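Local coordinates for protein dihydrophenazinedicarboxylate synthase (Burkholderia, PDB 4HMW) that catalyses several FMN-dependent oxidations by molecular oxygen in the terminal steps of the biosynthesis of the antibiotic phenazine, at residues D25-E29 against P30-L34; A39-V43 against A44-E48; S72-R76 against G77-C81; L169-P173 against R174-Y178. One frame throughout, in Å; residues are numbered along the deposited sequence.

Interaction 1 (D25-E29 against P30-L34)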
loop_
_atom_site.group_PDB
_atom_site.type_symbol
_atom_site.label_atom_id
_atom_site.label_comp_id
_atom_site.label_asym_id
_atom_site.label_seq_id
_atom_site.Cartn_x
_atom_site.Cartn_y
_atom_site.Cartn_z
ATOM N N ASP B 25 14.044 16.100 -16.336
ATOM C CA ASP B 25 13.584 16.072 -17.724
ATOM C C ASP B 25 12.600 14.917 -17.977
ATOM O O ASP B 25 12.940 13.901 -18.553
ATOM C CB ASP B 25 14.817 15.985 -18.612
ATOM C CG ASP B 25 14.510 16.204 -20.067
ATOM O OD1 ASP B 25 13.448 16.807 -20.384
ATOM O OD2 ASP B 25 15.353 15.762 -20.886
ATOM N N PRO B 26 11.353 15.085 -17.554
ATOM C CA PRO B 26 10.415 13.952 -17.547
ATOM C C PRO B 26 9.944 13.484 -18.927
ATOM O O PRO B 26 9.728 14.319 -19.777
ATOM C CB PRO B 26 9.223 14.519 -16.784
ATOM C CG PRO B 26 9.766 15.680 -16.029
ATOM C CD PRO B 26 10.795 16.266 -16.871
ATOM N N PRO B 27 9.775 12.169 -19.132
ATOM C CA PRO B 27 9.102 11.685 -20.344
ATOM C C PRO B 27 7.688 12.259 -20.447
ATOM O O PRO B 27 7.067 12.563 -19.429
ATOM C CB PRO B 27 9.026 10.172 -20.130
ATOM C CG PRO B 27 10.014 9.857 -19.108
ATOM C CD PRO B 27 10.225 11.068 -18.262
ATOM N N SER B 28 7.154 12.383 -21.651
ATOM C CA SER B 28 5.832 12.974 -21.816
ATOM C C SER B 28 4.720 12.134 -21.185
ATOM O O SER B 28 3.705 12.670 -20.783
ATOM C CB SER B 28 5.522 13.199 -23.294
ATOM O OG SER B 28 5.661 11.998 -24.028
ATOM N N GLU B 29 4.911 10.822 -21.119
ATOM C CA GLU B 29 3.910 9.906 -20.544
ATOM C C GLU B 29 4.483 9.192 -19.332
ATOM O O GLU B 29 5.578 8.663 -19.392
ATOM C CB GLU B 29 3.505 8.832 -21.573
ATOM C CG GLU B 29 2.891 9.358 -22.835
ATOM C CD GLU B 29 1.387 9.383 -22.785
ATOM O OE1 GLU B 29 0.817 8.999 -21.734
ATOM O OE2 GLU B 29 0.761 9.775 -23.802
ATOM N N PRO B 30 3.742 9.143 -18.238
ATOM C CA PRO B 30 4.320 8.524 -17.027
ATOM C C PRO B 30 4.526 6.997 -17.160
ATOM O O PRO B 30 5.435 6.426 -16.560
ATOM C CB PRO B 30 3.328 8.891 -15.933
ATOM C CG PRO B 30 2.028 9.134 -16.655
ATOM C CD PRO B 30 2.410 9.731 -17.983
ATOM N N ILE B 31 3.724 6.320 -17.980
ATOM C CA ILE B 31 3.901 4.879 -18.105
ATOM C C ILE B 31 5.293 4.539 -18.632
ATOM O O ILE B 31 5.875 3.512 -18.260
ATOM C CB ILE B 31 2.835 4.253 -19.003
ATOM C CG1 ILE B 31 1.445 4.413 -18.380
ATOM C CG2 ILE B 31 3.111 2.811 -19.197
ATOM C CD1 ILE B 31 1.246 3.671 -17.072
ATOM N N THR B 32 5.839 5.413 -19.481
ATOM C CA THR B 32 7.193 5.217 -19.996
ATOM C C THR B 32 8.188 5.153 -18.825
ATOM O O THR B 32 9.081 4.309 -18.806
ATOM C CB THR B 32 7.598 6.373 -20.939
ATOM O OG1 THR B 32 6.701 6.414 -22.058
ATOM C CG2 THR B 32 9.029 6.236 -21.435
ATOM N N LEU B 33 8.014 6.039 -17.843
ATOM C CA LEU B 33 8.925 6.117 -16.703
ATOM C C LEU B 33 8.680 4.938 -15.760
ATOM O O LEU B 33 9.616 4.366 -15.210
ATOM C CB LEU B 33 8.762 7.452 -15.964
ATOM C CG LEU B 33 9.725 7.732 -14.814
ATOM C CD1 LEU B 33 11.156 7.637 -15.290
ATOM C CD2 LEU B 33 9.480 9.096 -14.146
ATOM N N LEU B 34 7.415 4.560 -15.597
ATOM C CA LEU B 34 7.093 3.377 -14.802
ATOM C C LEU B 34 7.819 2.148 -15.327
ATOM O O LEU B 34 8.412 1.393 -14.567
ATOM C CB LEU B 34 5.576 3.152 -14.783
ATOM C CG LEU B 34 5.019 1.858 -14.198
ATOM C CD1 LEU B 34 5.423 1.718 -12.752
ATOM C CD2 LEU B 34 3.466 1.848 -14.373
HETATM O O HOH W 1 6.777 9.188 -23.035
HETATM O O HOH W 2 1.352 7.136 -19.664
#
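Glu29 meets the first residues of helix 30-43 with CB and, through water, with OE1. Its CB lies 4.0 Å from Thr32 OG1 and also packs on the ring of Pro30. CG stands anti to the carbonyl carbon (chi1 -60°), and a sharp bend at chi2 (-94°) brings OE1 back over the Pro30 ring and close to water 2. At the tip, OE1 accepts a hydrogen bond from water 2 at 2.8 Å. That water in turn accepts from Ile31 N at 3.0 Å, so the amide of Ile31 is tied to the acid through one solvent molecule; Trp208 gives OE1 a further, weak bond.

A second water repeats the pattern: water 1 takes the hydrogen of Glu29 N at 3.1 Å and is hydrogen-bonded to Thr32 OG1 at 2.9 Å. The direct bond from Thr32 N to Glu29 O is weak, 3.3 Å long and bent to 133°. On the apolar side, Pro27 CG approaches Leu33 CB to 4.2 Å, the two side chains crossing at about a right angle, while Pro27 CB sits 4.1 Å from Thr32 CB. Tyr201 OH is hydrogen-bonded to Pro27 O, joining the loop to strand 197-204. Waters 1 and 2 thus serve the amides of Glu29 and Ile31, while Pro30 between them has no N-H to donate; proline is common at helix N-termini, as here where helix 30-43 begins.

Interaction 2 (A39-V43 against A44-E48); sequences ATADV and ARVRE
Ala41 and Val46 meet through both backbone and side chain where helix 30-43 ends. Three backbone hydrogen bonds close the last turn, and their geometries differ. Ala44 N donates to Thr40 O at 2.9 Å, the ordinary helical bond. Val46 N reaches further back, to Ala41 O at 3.0 Å; it is the straightest of the three (166°) and arrives nearly along the C=O axis. Arg45 N bonds to Asp42 O at 3.1 Å but comes from above the carbonyl plane, away from the lone-pair directions.

The last two bonds, together with the positive phi of Arg45 (60°), meet the definition of a Schellman motif: Arg45 takes left-handed backbone angles and the chain leaves the helix. Arg45 itself points its CB away from the preceding turn.

Apolar contact follows from the same geometry. Val46 CG2 lies 3.8 Å from Ala41 CB and also rests 3.4 Å from Ala41 O, beside the carbonyl that its own backbone N grips. Val46 CG2 is placed there because it is anti to the carbonyl carbon, while CG1 is anti to the backbone N (chi1 170°). Trp104 of strand 97-104 touches both Ala41 and Val46.

Solvent adds a link: water 3 donates to Asp42 OD1 at 3.1 Å and to Val46 O at 2.7 Å. Farther along the loop, Glu48 touches FMN, and its OE1 is hydrogen-bonded to Tyr103 of the second subunit.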
loop_
_atom_site.group_PDB
_atom_site.type_symbol
_atom_site.label_atom_id
_atom_site.label_comp_id
_atom_site.label_asym_id
_atom_site.label_seq_id
_atom_site.Cartn_x
_atom_site.Cartn_y
_atom_site.Cartn_z
ATOM N N ALA B 39 12.232 -1.856 -14.937
ATOM C CA ALA B 39 13.351 -2.584 -15.574
ATOM C C ALA B 39 14.611 -2.380 -14.724
ATOM O O ALA B 39 15.396 -3.326 -14.520
ATOM C CB ALA B 39 13.550 -2.111 -16.949
ATOM N N THR B 40 14.790 -1.177 -14.183
ATOM C CA THR B 40 15.974 -0.932 -13.368
ATOM C C THR B 40 15.863 -1.708 -12.050
ATOM O O THR B 40 16.875 -2.193 -11.498
ATOM C CB THR B 40 16.162 0.566 -13.108
ATOM O OG1 THR B 40 16.390 1.225 -14.356
ATOM C CG2 THR B 40 17.316 0.823 -12.171
ATOM N N ALA B 41 14.630 -1.828 -11.556
ATOM C CA ALA B 41 14.393 -2.571 -10.330
ATOM C C ALA B 41 14.842 -4.022 -10.475
ATOM O O ALA B 41 15.358 -4.623 -9.531
ATOM C CB ALA B 41 12.889 -2.468 -9.896
ATOM N N ASP B 42 14.647 -4.601 -11.653
ATOM C CA ASP B 42 15.119 -5.947 -11.886
ATOM C C ASP B 42 16.655 -6.042 -11.934
ATOM O O ASP B 42 17.242 -6.989 -11.401
ATOM C CB ASP B 42 14.522 -6.512 -13.169
ATOM C CG ASP B 42 13.071 -6.945 -13.005
ATOM O OD1 ASP B 42 12.525 -6.963 -11.858
ATOM O OD2 ASP B 42 12.470 -7.290 -14.042
ATOM N N VAL B 43 17.306 -5.061 -12.555
ATOM C CA VAL B 43 18.765 -5.002 -12.504
ATOM C C VAL B 43 19.286 -4.871 -11.066
ATOM O O VAL B 43 20.324 -5.463 -10.719
ATOM C CB VAL B 43 19.308 -3.840 -13.379
ATOM C CG1 VAL B 43 20.810 -3.691 -13.246
ATOM C CG2 VAL B 43 18.921 -4.070 -14.849
ATOM N N ALA B 44 18.583 -4.101 -10.238
ATOM C CA ALA B 44 18.962 -3.908 -8.843
ATOM C C ALA B 44 18.584 -5.083 -7.947
ATOM O O ALA B 44 18.840 -5.045 -6.745
ATOM C CB ALA B 44 18.325 -2.632 -8.294
ATOM N N ARG B 45 17.946 -6.093 -8.524
ATOM C CA ARG B 45 17.532 -7.298 -7.795
ATOM C C ARG B 45 16.562 -6.986 -6.640
ATOM O O ARG B 45 16.604 -7.589 -5.560
ATOM C CB ARG B 45 18.758 -8.078 -7.321
ATOM C CG ARG B 45 19.634 -8.568 -8.505
ATOM C CD ARG B 45 20.677 -9.592 -8.033
ATOM N NE ARG B 45 20.802 -10.778 -8.895
ATOM C CZ ARG B 45 19.809 -11.616 -9.215
ATOM N NH1 ARG B 45 18.563 -11.423 -8.785
ATOM N NH2 ARG B 45 20.065 -12.661 -9.997
ATOM N N VAL B 46 15.643 -6.075 -6.911
ATOM C CA VAL B 46 14.548 -5.824 -5.993
ATOM C C VAL B 46 13.682 -7.075 -5.798
ATOM O O VAL B 46 13.273 -7.721 -6.769
ATOM C CB VAL B 46 13.664 -4.662 -6.508
ATOM C CG1 VAL B 46 12.369 -4.561 -5.675
ATOM C CG2 VAL B 46 14.445 -3.336 -6.490
ATOM N N ARG B 47 13.402 -7.424 -4.545
ATOM C CA ARG B 47 12.514 -8.556 -4.234
ATOM C C ARG B 47 11.040 -8.179 -4.424
ATOM O O ARG B 47 10.569 -7.202 -3.842
ATOM C CB ARG B 47 12.723 -9.026 -2.790
ATOM C CG ARG B 47 11.935 -10.260 -2.429
ATOM C CD ARG B 47 12.330 -10.796 -1.082
ATOM N NE ARG B 47 11.714 -12.091 -0.818
ATOM C CZ ARG B 47 12.036 -12.866 0.203
ATOM N NH1 ARG B 47 12.972 -12.465 1.047
ATOM N NH2 ARG B 47 11.419 -14.028 0.380
ATOM N N GLU B 48 10.339 -8.956 -5.261
ATOM C CA GLU B 48 8.903 -8.767 -5.554
ATOM C C GLU B 48 8.582 -7.308 -5.892
ATOM O O GLU B 48 7.794 -6.641 -5.181
ATOM C CB GLU B 48 8.010 -9.225 -4.386
ATOM C CG GLU B 48 7.968 -10.754 -4.216
ATOM C CD GLU B 48 7.028 -11.204 -3.086
ATOM O OE1 GLU B 48 5.915 -10.628 -2.918
ATOM O OE2 GLU B 48 7.432 -12.137 -2.365
HETATM O O HOH W 3 13.611 -8.329 -9.328
#

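Interaction 3 (S72-R76 against G77-C81); sequences SIDDR and GVIFC. With FMN (flavin mononucleotide), chain D.
The carboxylate of Asp74 is the flat group that meets Gly77 across the turn. Its OD1 accepts from Arg76 N at 2.8 Å, a bond that comes in from above the carboxylate plane (40° out of it) and makes an Asx turn; Gly77 N adds a weak bond to the same oxygen at 3.0 Å. Asp74 CG sits between its backbone N and carbonyl carbon (chi1 66°), which curls the acid back over the turn. OD2 is 3.7 Å from Ile79 CD1, the two side chains crossing at about a right angle, and is also salt-bridged to Arg179. A second flat group, the flavin of FMN, gives its N3-H to Cys81 O at 2.8 Å, fairly straight at 161°.

Asp74 to Gly77 is a type I turn joining two antiparallel strands into a beta hairpin. Asp74 N donates to Gly77 O at 3.0 Å across the turn, and Ile79 N to Ser72 O at 2.8 Å. On the face holding Ile73 and Val78, Ile73 CG1 lies 4.2 Å from Val78 CG2; on the other, Ser72 OG packs 3.7 Å from Ile79 CB. At the backbone angles of Gly77 any side chain would collide with Arg76 O.

One good and one weak amide bond to OD1, with the Arg179 salt bridge at OD2, are consistent with an ionised Asp74, while farther along strand 77-83 the carbonyl of Cys81 is spent on the flavin's N3-H.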
loop_
_atom_site.group_PDB
_atom_site.type_symbol
_atom_site.label_atom_id
_atom_site.label_comp_id
_atom_site.label_asym_id
_atom_site.label_seq_id
_atom_site.Cartn_x
_atom_site.Cartn_y
_atom_site.Cartn_z
ATOM N N SER B 72 0.887 -7.379 -16.005
ATOM C CA SER B 72 1.614 -6.690 -17.052
ATOM C C SER B 72 1.264 -5.216 -17.069
ATOM O O SER B 72 0.359 -4.759 -16.347
ATOM C CB SER B 72 1.314 -7.285 -18.435
ATOM O OG SER B 72 -0.064 -7.137 -18.768
ATOM N N ILE B 73 1.981 -4.475 -17.919
ATOM C CA ILE B 73 1.726 -3.059 -18.110
ATOM C C ILE B 73 1.671 -2.800 -19.593
ATOM O O ILE B 73 2.596 -3.151 -20.336
ATOM C CB ILE B 73 2.842 -2.229 -17.503
ATOM C CG1 ILE B 73 2.881 -2.476 -15.994
ATOM C CG2 ILE B 73 2.616 -0.750 -17.715
ATOM C CD1 ILE B 73 3.962 -1.755 -15.307
ATOM N N ASP B 74 0.579 -2.206 -20.046
ATOM C CA ASP B 74 0.519 -1.778 -21.444
ATOM C C ASP B 74 0.526 -0.254 -21.493
ATOM O O ASP B 74 0.658 0.404 -20.443
ATOM C CB ASP B 74 -0.685 -2.396 -22.156
ATOM C CG ASP B 74 -2.030 -1.904 -21.625
ATOM O OD1 ASP B 74 -2.079 -0.837 -21.002
ATOM O OD2 ASP B 74 -3.063 -2.593 -21.879
ATOM N N ASP B 75 0.350 0.320 -22.667
ATOM C CA ASP B 75 0.466 1.771 -22.813
ATOM C C ASP B 75 -0.605 2.576 -22.104
ATOM O O ASP B 75 -0.488 3.792 -21.993
ATOM C CB ASP B 75 0.453 2.144 -24.291
ATOM C CG ASP B 75 1.592 1.509 -25.038
ATOM O OD1 ASP B 75 1.435 0.339 -25.465
ATOM O OD2 ASP B 75 2.657 2.158 -25.175
ATOM N N ARG B 76 -1.641 1.911 -21.610
ATOM C CA ARG B 76 -2.728 2.620 -20.950
ATOM C C ARG B 76 -2.798 2.363 -19.438
ATOM O O ARG B 76 -3.527 3.050 -18.744
ATOM C CB ARG B 76 -4.070 2.248 -21.587
ATOM C CG ARG B 76 -4.305 2.839 -22.976
ATOM C CD ARG B 76 -5.711 2.504 -23.476
ATOM N NE ARG B 76 -5.815 1.109 -23.903
ATOM C CZ ARG B 76 -6.963 0.449 -24.069
ATOM N NH1 ARG B 76 -8.129 1.049 -23.833
ATOM N NH2 ARG B 76 -6.952 -0.822 -24.472
ATOM N N GLY B 77 -2.088 1.362 -18.933
ATOM C CA GLY B 77 -2.129 1.120 -17.506
ATOM C C GLY B 77 -1.655 -0.246 -17.081
ATOM O O GLY B 77 -1.043 -0.993 -17.835
ATOM N N VAL B 78 -1.955 -0.554 -15.836
ATOM C CA VAL B 78 -1.453 -1.720 -15.139
ATOM C C VAL B 78 -2.534 -2.794 -15.050
ATOM O O VAL B 78 -3.608 -2.555 -14.514
ATOM C CB VAL B 78 -1.055 -1.299 -13.738
ATOM C CG1 VAL B 78 -0.581 -2.505 -12.955
ATOM C CG2 VAL B 78 0.039 -0.205 -13.814
ATOM N N ILE B 79 -2.231 -3.983 -15.555
ATOM C CA ILE B 79 -3.229 -5.044 -15.684
ATOM C C ILE B 79 -3.094 -5.992 -14.508
ATOM O O ILE B 79 -1.972 -6.393 -14.148
ATOM C CB ILE B 79 -3.021 -5.762 -16.989
ATOM C CG1 ILE B 79 -3.416 -4.801 -18.121
ATOM C CG2 ILE B 79 -3.850 -7.055 -17.062
ATOM C CD1 ILE B 79 -3.295 -5.399 -19.481
ATOM N N PHE B 80 -4.218 -6.307 -13.870
ATOM C CA PHE B 80 -4.234 -7.322 -12.799
ATOM C C PHE B 80 -5.497 -8.152 -12.886
ATOM O O PHE B 80 -6.460 -7.747 -13.523
ATOM C CB PHE B 80 -4.072 -6.679 -11.408
ATOM C CG PHE B 80 -5.190 -5.802 -11.012
ATOM C CD1 PHE B 80 -5.231 -4.473 -11.422
ATOM C CD2 PHE B 80 -6.220 -6.295 -10.215
ATOM C CE1 PHE B 80 -6.270 -3.651 -11.027
ATOM C CE2 PHE B 80 -7.266 -5.484 -9.850
ATOM C CZ PHE B 80 -7.296 -4.154 -10.263
ATOM N N CYS B 81 -5.489 -9.303 -12.217
ATOM C CA CYS B 81 -6.663 -10.188 -12.139
ATOM C C CYS B 81 -7.144 -10.396 -10.700
ATOM O O CYS B 81 -6.355 -10.406 -9.770
ATOM C CB CYS B 81 -6.341 -11.565 -12.707
ATOM S SG CYS B 81 -5.953 -11.524 -14.434
HETATM N N1 FMN D . -5.238 -11.391 -5.028
HETATM C C2 FMN D . -5.809 -11.284 -6.269
HETATM O O2 FMN D . -7.047 -11.336 -6.363
HETATM N N3 FMN D . -5.021 -11.137 -7.398
HETATM C C4 FMN D . -3.651 -11.073 -7.304
HETATM O O4 FMN D . -2.973 -10.921 -8.337
HETATM C C4A FMN D . -3.058 -11.183 -6.045
HETATM N N5 FMN D . -1.687 -11.143 -5.922
HETATM C C5A FMN D . -1.118 -11.216 -4.651
HETATM C C6 FMN D . 0.265 -11.136 -4.529
HETATM C C7 FMN D . 0.855 -11.179 -3.273
HETATM C C7M FMN D . 2.361 -11.117 -3.145
HETATM C C8 FMN D . 0.046 -11.331 -2.141
HETATM C C8M FMN D . 0.666 -11.403 -0.773
HETATM C C9 FMN D . -1.346 -11.409 -2.270
HETATM C C9A FMN D . -1.922 -11.342 -3.517
HETATM N N10 FMN D . -3.314 -11.451 -3.644
HETATM C C10 FMN D . -3.859 -11.332 -4.898
HETATM C "C1'" FMN D . -4.215 -11.612 -2.449
HETATM C "C2'" FMN D . -4.713 -10.280 -1.960
HETATM O "O2'" FMN D . -3.710 -9.664 -1.164
HETATM C "C3'" FMN D . -5.989 -10.396 -1.146
HETATM O "O3'" FMN D . -5.897 -11.398 -0.140
HETATM C "C4'" FMN D . -7.193 -10.651 -2.051
HETATM O "O4'" FMN D . -7.125 -10.464 -3.444
HETATM C "C5'" FMN D . -8.526 -10.483 -1.380
HETATM O "O5'" FMN D . -8.645 -9.081 -1.275
HETATM P P FMN D . -10.010 -8.336 -0.843
HETATM O O1P FMN D . -10.779 -8.217 -2.121
HETATM O O2P FMN D . -10.692 -9.202 0.215
HETATM O O3P FMN D . -9.548 -6.991 -0.294
#

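Interaction 4 (L169-P173 against R174-Y178)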
loop_
_atom_site.group_PDB
_atom_site.type_symbol
_atom_site.label_atom_id
_atom_site.label_comp_id
_atom_site.label_asym_id
_atom_site.label_seq_id
_atom_site.Cartn_x
_atom_site.Cartn_y
_atom_site.Cartn_z
ATOM N N LEU B 169 -10.498 -26.715 -17.058
ATOM C CA LEU B 169 -11.450 -26.058 -16.142
ATOM C C LEU B 169 -11.899 -24.732 -16.723
ATOM O O LEU B 169 -11.066 -23.891 -17.121
ATOM C CB LEU B 169 -10.853 -25.858 -14.742
ATOM C CG LEU B 169 -10.408 -27.161 -14.070
ATOM C CD1 LEU B 169 -9.651 -26.905 -12.767
ATOM C CD2 LEU B 169 -11.604 -28.105 -13.859
ATOM N N PRO B 170 -13.217 -24.524 -16.783
ATOM C CA PRO B 170 -13.695 -23.276 -17.378
ATOM C C PRO B 170 -13.370 -22.076 -16.492
ATOM O O PRO B 170 -13.201 -22.200 -15.278
ATOM C CB PRO B 170 -15.210 -23.516 -17.527
ATOM C CG PRO B 170 -15.555 -24.471 -16.418
ATOM C CD PRO B 170 -14.315 -25.351 -16.252
ATOM N N ARG B 171 -13.248 -20.912 -17.107
ATOM C CA ARG B 171 -13.014 -19.704 -16.350
ATOM C C ARG B 171 -14.282 -19.329 -15.600
ATOM O O ARG B 171 -15.290 -19.083 -16.221
ATOM C CB ARG B 171 -12.612 -18.553 -17.273
ATOM C CG ARG B 171 -12.403 -17.261 -16.488
ATOM C CD ARG B 171 -11.909 -16.128 -17.343
ATOM N NE ARG B 171 -12.837 -15.744 -18.417
ATOM C CZ ARG B 171 -13.803 -14.842 -18.291
ATOM N NH1 ARG B 171 -14.029 -14.222 -17.136
ATOM N NH2 ARG B 171 -14.550 -14.550 -19.335
ATOM N N PRO B 172 -14.244 -19.294 -14.258
ATOM C CA PRO B 172 -15.426 -18.806 -13.532
ATOM C C PRO B 172 -15.725 -17.370 -13.928
ATOM O O PRO B 172 -14.788 -16.608 -14.071
ATOM C CB PRO B 172 -14.978 -18.830 -12.062
ATOM C CG PRO B 172 -13.790 -19.721 -12.005
ATOM C CD PRO B 172 -13.145 -19.693 -13.358
ATOM N N PRO B 173 -17.001 -16.995 -14.080
ATOM C CA PRO B 173 -17.318 -15.630 -14.515
ATOM C C PRO B 173 -16.746 -14.568 -13.573
ATOM O O PRO B 173 -16.455 -13.464 -14.028
ATOM C CB PRO B 173 -18.865 -15.599 -14.537
ATOM C CG PRO B 173 -19.312 -16.942 -13.919
ATOM C CD PRO B 173 -18.186 -17.885 -14.080
ATOM N N ARG B 174 -16.545 -14.904 -12.302
ATOM C CA ARG B 174 -15.985 -13.930 -11.355
ATOM C C ARG B 174 -14.519 -13.673 -11.572
ATOM O O ARG B 174 -14.008 -12.670 -11.070
ATOM C CB ARG B 174 -16.222 -14.348 -9.903
ATOM C CG ARG B 174 -15.462 -15.604 -9.445
ATOM C CD ARG B 174 -15.923 -16.059 -8.060
ATOM N NE ARG B 174 -15.305 -17.326 -7.665
ATOM C CZ ARG B 174 -15.761 -18.523 -8.016
ATOM N NH1 ARG B 174 -16.831 -18.640 -8.788
ATOM N NH2 ARG B 174 -15.135 -19.609 -7.603
ATOM N N PHE B 175 -13.822 -14.568 -12.266
ATOM C CA PHE B 175 -12.400 -14.316 -12.511
ATOM C C PHE B 175 -12.247 -13.368 -13.687
ATOM O O PHE B 175 -12.535 -13.728 -14.837
ATOM C CB PHE B 175 -11.628 -15.609 -12.791
ATOM C CG PHE B 175 -10.147 -15.389 -12.970
ATOM C CD1 PHE B 175 -9.623 -15.141 -14.224
ATOM C CD2 PHE B 175 -9.288 -15.403 -11.875
ATOM C CE1 PHE B 175 -8.248 -14.903 -14.384
ATOM C CE2 PHE B 175 -7.915 -15.177 -12.031
ATOM C CZ PHE B 175 -7.402 -14.931 -13.275
ATOM N N VAL B 176 -11.787 -12.150 -13.396
ATOM C CA VAL B 176 -11.733 -11.098 -14.396
ATOM C C VAL B 176 -10.442 -10.295 -14.295
ATOM O O VAL B 176 -9.768 -10.295 -13.260
ATOM C CB VAL B 176 -12.924 -10.135 -14.236
ATOM C CG1 VAL B 176 -14.235 -10.888 -14.367
ATOM C CG2 VAL B 176 -12.899 -9.433 -12.896
ATOM N N GLY B 177 -10.106 -9.604 -15.373
ATOM C CA GLY B 177 -8.980 -8.686 -15.351
ATOM C C GLY B 177 -9.458 -7.247 -15.349
ATOM O O GLY B 177 -10.569 -6.942 -15.816
ATOM N N TYR B 178 -8.610 -6.366 -14.816
ATOM C CA TYR B 178 -8.840 -4.916 -14.814
ATOM C C TYR B 178 -7.580 -4.236 -15.317
ATOM O O TYR B 178 -6.494 -4.763 -15.148
ATOM C CB TYR B 178 -9.099 -4.376 -13.383
ATOM C CG TYR B 178 -10.413 -4.835 -12.804
ATOM C CD1 TYR B 178 -11.576 -4.129 -13.008
ATOM C CD2 TYR B 178 -10.472 -5.976 -12.044
ATOM C CE1 TYR B 178 -12.758 -4.571 -12.473
ATOM C CE2 TYR B 178 -11.629 -6.423 -11.524
ATOM C CZ TYR B 178 -12.770 -5.728 -11.725
ATOM O OH TYR B 178 -13.930 -6.224 -11.165
#
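A type I beta turn from Pro172 to Phe175 brings the loop after helix 152-165 into strand 175-182. Phe175 N closes it with a bond to Pro172 O, 2.9 Å long.

Arg171 adds a second tie. Its chain leaves with CG anti to the backbone N (chi1 178°) and bends at chi3 (62°), which brings the guanidinium round to the strand. NH1 donates to Phe175 O at 2.8 Å, close to the guanidinium plane and nearly in line with the carbonyl. On the way, Arg171 CD comes to the edge of the Phe175 ring, 4.0 Å from CD1. The rest of this guanidinium is engaged by salt bridges, NE with Asp126 and NH2 with Glu122, so three acceptors fix its rotation.

Arg174 runs out extended, and Pro172 CB lies over one face of its guanidinium, offset toward the rim and 3.8 Å from Arg174 NH1. Ser143 O accepts a hydrogen bond from Arg174 NH2, and the side chain also touches His83, which probably binds substrate. Past the turn, Val176 CG1 packs against Pro173 O at 3.4 Å, and the Phe175 ring meets Trp129 edge-to-face. The arrangement is a proline-rich type I turn leading into a sheet strand, beside the flavin site, where Phe175 packs on the FMN-binding Cys81.

The four contacts follow one another along the chain without overlap. Interactions 1 and 2 take the two ends of helix 30-43, their centres about 19 Å apart. Interaction 1 touches interaction 3, with Ile31 and Leu34 packing on Ile73, so the helix lies against the hairpin of strands 63-74 and 77-83. Interaction 4, centred about 17 Å from interaction 3, joins the same antiparallel sheet: strand 175-182 pairs with 77-83, and Cys81 meets Phe175. Interactions 2 and 4 lie on opposite sides of the chain's centre, about 30 Å apart between centres. Interactions 2 and 3 each carry a residue of an FMN pocket, a cofactor site to which both subunits contribute.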